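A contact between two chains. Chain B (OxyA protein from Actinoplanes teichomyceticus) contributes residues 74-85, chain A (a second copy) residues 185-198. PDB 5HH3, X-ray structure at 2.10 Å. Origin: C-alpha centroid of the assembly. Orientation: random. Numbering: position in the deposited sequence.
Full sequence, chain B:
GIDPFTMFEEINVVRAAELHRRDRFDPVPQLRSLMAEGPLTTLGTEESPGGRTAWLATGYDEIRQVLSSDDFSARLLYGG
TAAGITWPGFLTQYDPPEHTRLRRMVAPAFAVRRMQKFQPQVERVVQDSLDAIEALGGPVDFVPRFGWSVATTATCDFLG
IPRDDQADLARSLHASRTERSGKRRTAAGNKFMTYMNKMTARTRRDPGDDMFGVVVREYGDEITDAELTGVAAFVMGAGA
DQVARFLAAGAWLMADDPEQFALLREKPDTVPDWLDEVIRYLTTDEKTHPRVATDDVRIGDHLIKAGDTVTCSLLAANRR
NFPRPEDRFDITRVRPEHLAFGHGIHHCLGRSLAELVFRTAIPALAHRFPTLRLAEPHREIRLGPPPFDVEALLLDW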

# COMPACT_ATOMS: atom_id res chain seq x y z
N ALA B 74 12.70 11.63 0.48
CA ALA B 74 11.93 10.73 -0.37
C ALA B 74 12.22 9.24 -0.05
O ALA B 74 11.32 8.39 -0.02
CB ALA B 74 12.25 11.04 -1.82
N ARG B 75 13.47 8.97 0.25
CA ARG B 75 14.00 7.63 0.52
C ARG B 75 13.43 6.95 1.75
O ARG B 75 13.18 5.74 1.74
CB ARG B 75 15.50 7.74 0.70
CG ARG B 75 16.27 6.46 0.98
CD ARG B 75 17.74 6.82 1.14
NE ARG B 75 17.96 7.80 2.22
CZ ARG B 75 18.14 7.50 3.51
NH1 ARG B 75 18.13 6.24 3.96
NH2 ARG B 75 18.34 8.49 4.39
N LEU B 76 13.25 7.71 2.83
CA LEU B 76 12.82 7.15 4.10
C LEU B 76 11.37 6.65 4.14
O LEU B 76 11.01 5.86 5.04
CB LEU B 76 13.05 8.16 5.24
CG LEU B 76 14.48 8.40 5.72
CD1 LEU B 76 14.42 9.51 6.76
CD2 LEU B 76 15.17 7.16 6.30
N LEU B 77 10.52 7.09 3.21
CA LEU B 77 9.13 6.62 3.19
C LEU B 77 9.09 5.21 2.65
O LEU B 77 8.70 4.27 3.35
CB LEU B 77 8.22 7.52 2.35
CG LEU B 77 6.75 7.10 2.47
CD1 LEU B 77 5.92 8.29 2.89
CD2 LEU B 77 6.20 6.45 1.20
N TYR B 78 9.53 5.06 1.42
CA TYR B 78 9.42 3.79 0.72
C TYR B 78 10.28 2.69 1.36
O TYR B 78 9.97 1.51 1.20
CB TYR B 78 9.73 3.96 -0.76
CG TYR B 78 8.61 4.67 -1.52
CD1 TYR B 78 7.39 4.02 -1.78
CD2 TYR B 78 8.76 6.00 -1.96
CE1 TYR B 78 6.36 4.68 -2.46
CE2 TYR B 78 7.75 6.65 -2.65
CZ TYR B 78 6.55 6.00 -2.90
OH TYR B 78 5.57 6.67 -3.58
N GLY B 79 11.32 3.08 2.10
CA GLY B 79 12.13 2.13 2.88
C GLY B 79 11.41 1.50 4.08
O GLY B 79 11.83 0.45 4.55
N GLY B 80 10.35 2.14 4.58
CA GLY B 80 9.49 1.57 5.63
C GLY B 80 8.22 0.85 5.15
O GLY B 80 7.36 0.51 5.97
N THR B 81 8.13 0.61 3.83
CA THR B 81 6.96 0.02 3.18
C THR B 81 7.37 -1.17 2.30
O THR B 81 8.40 -1.13 1.62
CB THR B 81 6.26 1.04 2.25
OG1 THR B 81 6.30 2.34 2.84
CG2 THR B 81 4.81 0.66 2.02
N ALA B 82 6.55 -2.23 2.30
CA ALA B 82 6.72 -3.34 1.36
C ALA B 82 6.46 -2.90 -0.10
O ALA B 82 7.09 -3.41 -1.03
CB ALA B 82 5.83 -4.51 1.73
N ALA B 83 5.54 -1.95 -0.30
CA ALA B 83 5.32 -1.31 -1.61
C ALA B 83 6.58 -0.69 -2.26
O ALA B 83 6.64 -0.62 -3.49
CB ALA B 83 4.22 -0.24 -1.52
N GLY B 84 7.56 -0.26 -1.45
CA GLY B 84 8.78 0.39 -1.96
C GLY B 84 9.92 -0.52 -2.41
O GLY B 84 11.09 -0.13 -2.30
N ILE B 85 9.60 -1.70 -2.95
CA ILE B 85 10.56 -2.77 -3.24
C ILE B 85 10.65 -3.07 -4.74
O ILE B 85 10.37 -2.22 -5.58
CB ILE B 85 10.14 -4.05 -2.47
CG1 ILE B 85 10.31 -3.80 -0.96
CG2 ILE B 85 10.91 -5.29 -2.95
CD1 ILE B 85 9.67 -4.85 -0.07
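Chain A (185-198) RTAAGNKFMTYMNK

Helices pack closely against loops when the loop offers a stretch of bare backbone and the helix supplies side chains able to read it. The contact between two copies of OxyA is a compact example. Chain A contributes residues 185-198, an unbroken segment of a longer α-helix whose i to i+4 backbone hydrogen bonds run the length of the stretch. Chain B contributes a weakly bonded helical turn, about Arg75(B) to Tyr78(B), followed by a type I β turn from Tyr78(B) to Thr81(B) and then further loop. The two run in the same general sense: Leu76(B) lies near Thr186(A), Gly80(B) comes opposite Asn190(A) with their CA atoms 4.3 Å apart, and Ile85(B) falls near Asn197(A), where the CA atoms have separated to 7.9 Å. Together the stretches bury 442 Å², and the helical residues that touch the loop, Thr186(A), Gly189(A), Asn190(A), Met193(A) and Asn197(A), recur at the three- and four-residue spacing expected of one helical face.

Asn190(A) covers the most surface. Its CA-to-CB bond points sideways, but with chi1 in the m well the amide comes nearer to chain B. There ND2 donates to the backbone carbonyl of the weakly bonded turn, ND2 of Asn190(A) lying 3.0 Å from O of Leu76(B) with an angle of 158° at the hydrogen. ND2 of Asn190(A) also donates to O of Thr186(A), one turn back in its own helix, at 2.9 Å, so the amide nitrogen serves both chains. OD1 of Asn190(A) rests 3.3 Å from CA of Gly79(B), an approach that the absence of a side chain permits: a CB placed ideally on Gly79(B) would fall 2.2 Å from that oxygen, a clash. At Gly80(B) an ideal CB would be tight rather than impossible, 3.2 Å from ND2 of Asn190(A). The backbone joins in as well, CA of Asn190(A) making a nearly straight CA-H...O contact of 3.5 Å with O of Gly79(B).

Met193(A), nearly equal in the area it covers, supplies the apolar counterpart. CB of Met193(A) points toward the loop and lies 3.3 Å from O of Gly79(B), while CG and SD continue along the loop: CG of Met193(A) is 3.8 Å from O of Thr81(B), and SD of Met193(A) is 4.3 Å from CB of Ala82(B).

Leu76(B) is the most covered residue of chain B. It lies alongside the helix, with CB of Leu76(B) 4.1 Å from CG2 of Thr186(A) and CD2 of Leu76(B) 3.8 Å from OD1 of Asn190(A). At the far end, Ile85(B) points toward the helix and brings CD1 of Ile85(B) to 3.2 Å from OD1 of Asn197(A), a close touch without a hydrogen bond. The general lesson is economical: one asparagine donates to the carbonyl of Leu76(B) in the weakly bonded helix, glycines allow the close approach, and a methionine reaches along the loop to Ala82(B).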

# COMPACT_ATOMS: atom_id res chain seq x y z
N ARG A 185 10.40 6.01 14.97
CA ARG A 185 9.47 5.06 14.29
C ARG A 185 9.83 4.83 12.84
O ARG A 185 9.90 3.71 12.39
CB ARG A 185 8.01 5.52 14.41
CG ARG A 185 7.46 5.21 15.78
CD ARG A 185 6.29 6.05 16.21
NE ARG A 185 5.04 5.45 15.91
CZ ARG A 185 4.03 5.21 16.75
NH1 ARG A 185 4.06 5.45 18.07
NH2 ARG A 185 2.94 4.68 16.24
N THR A 186 10.09 5.92 12.13
CA THR A 186 10.53 5.85 10.73
C THR A 186 11.80 5.03 10.58
O THR A 186 11.85 4.09 9.80
CB THR A 186 10.80 7.25 10.18
OG1 THR A 186 9.69 8.09 10.49
CG2 THR A 186 11.07 7.23 8.67
N ALA A 187 12.82 5.38 11.36
CA ALA A 187 14.12 4.68 11.28
C ALA A 187 13.95 3.20 11.55
O ALA A 187 14.46 2.39 10.82
CB ALA A 187 15.10 5.29 12.27
N ALA A 188 13.18 2.86 12.59
CA ALA A 188 12.94 1.46 12.96
C ALA A 188 12.16 0.69 11.90
O ALA A 188 12.43 -0.49 11.65
CB ALA A 188 12.22 1.38 14.29
N GLY A 189 11.17 1.34 11.28
CA GLY A 189 10.41 0.75 10.17
C GLY A 189 11.32 0.47 8.97
O GLY A 189 11.20 -0.56 8.31
N ASN A 190 12.23 1.39 8.70
CA ASN A 190 13.23 1.19 7.65
C ASN A 190 14.20 0.04 7.98
O ASN A 190 14.53 -0.76 7.10
CB ASN A 190 13.99 2.49 7.36
CG ASN A 190 13.20 3.44 6.48
OD1 ASN A 190 13.62 3.77 5.39
ND2 ASN A 190 12.04 3.85 6.95
N LYS A 191 14.64 -0.03 9.24
CA LYS A 191 15.54 -1.10 9.69
C LYS A 191 14.85 -2.45 9.54
O LYS A 191 15.42 -3.38 8.99
CB LYS A 191 15.95 -0.86 11.14
CG LYS A 191 17.08 -1.73 11.65
CD LYS A 191 17.51 -1.29 13.05
CE LYS A 191 18.68 -2.09 13.57
NZ LYS A 191 18.25 -3.44 14.06
N PHE A 192 13.59 -2.51 9.98
CA PHE A 192 12.80 -3.72 9.89
C PHE A 192 12.63 -4.21 8.46
O PHE A 192 12.87 -5.39 8.19
CB PHE A 192 11.43 -3.52 10.55
CG PHE A 192 10.49 -4.67 10.35
CD1 PHE A 192 10.66 -5.85 11.05
CD2 PHE A 192 9.45 -4.58 9.43
CE1 PHE A 192 9.82 -6.93 10.85
CE2 PHE A 192 8.59 -5.65 9.23
CZ PHE A 192 8.77 -6.83 9.94
N MET A 193 12.25 -3.31 7.55
CA MET A 193 11.90 -3.70 6.18
C MET A 193 13.13 -4.06 5.36
O MET A 193 13.07 -4.99 4.55
CB MET A 193 11.08 -2.63 5.47
CG MET A 193 10.33 -3.10 4.22
SD MET A 193 9.14 -4.46 4.44
CE MET A 193 8.31 -3.99 5.93
N THR A 194 14.24 -3.35 5.57
CA THR A 194 15.50 -3.68 4.92
C THR A 194 15.91 -5.10 5.25
O THR A 194 16.34 -5.83 4.37
CB THR A 194 16.63 -2.75 5.36
OG1 THR A 194 16.30 -1.42 5.00
CG2 THR A 194 17.95 -3.12 4.67
N TYR A 195 15.74 -5.49 6.51
CA TYR A 195 16.06 -6.83 6.95
C TYR A 195 15.15 -7.87 6.27
O TYR A 195 15.63 -8.93 5.87
CB TYR A 195 15.97 -6.97 8.48
CG TYR A 195 16.64 -8.24 8.93
CD1 TYR A 195 18.01 -8.28 9.19
CD2 TYR A 195 15.92 -9.43 9.01
CE1 TYR A 195 18.64 -9.47 9.56
CE2 TYR A 195 16.54 -10.62 9.37
CZ TYR A 195 17.89 -10.63 9.64
OH TYR A 195 18.49 -11.81 10.01
N MET A 196 13.86 -7.56 6.14
CA MET A 196 12.93 -8.48 5.46
C MET A 196 13.28 -8.64 3.98
O MET A 196 13.26 -9.76 3.46
CB MET A 196 11.47 -8.04 5.65
CG MET A 196 11.00 -8.00 7.11
SD MET A 196 11.29 -9.50 8.09
CE MET A 196 10.01 -10.52 7.37
N ASN A 197 13.63 -7.53 3.32
CA ASN A 197 14.17 -7.56 1.95
C ASN A 197 15.44 -8.41 1.79
O ASN A 197 15.57 -9.14 0.82
CB ASN A 197 14.48 -6.14 1.44
CG ASN A 197 13.25 -5.44 0.93
OD1 ASN A 197 12.65 -5.89 -0.04
ND2 ASN A 197 12.86 -4.36 1.58
N LYS A 198 16.38 -8.27 2.72
CA LYS A 198 17.62 -9.05 2.66
C LYS A 198 17.34 -10.53 2.86
O LYS A 198 17.91 -11.34 2.16
CB LYS A 198 18.67 -8.52 3.64
CG LYS A 198 19.20 -7.16 3.19
CD LYS A 198 20.19 -6.53 4.16
CE LYS A 198 20.66 -5.18 3.63
NZ LYS A 198 21.27 -4.30 4.67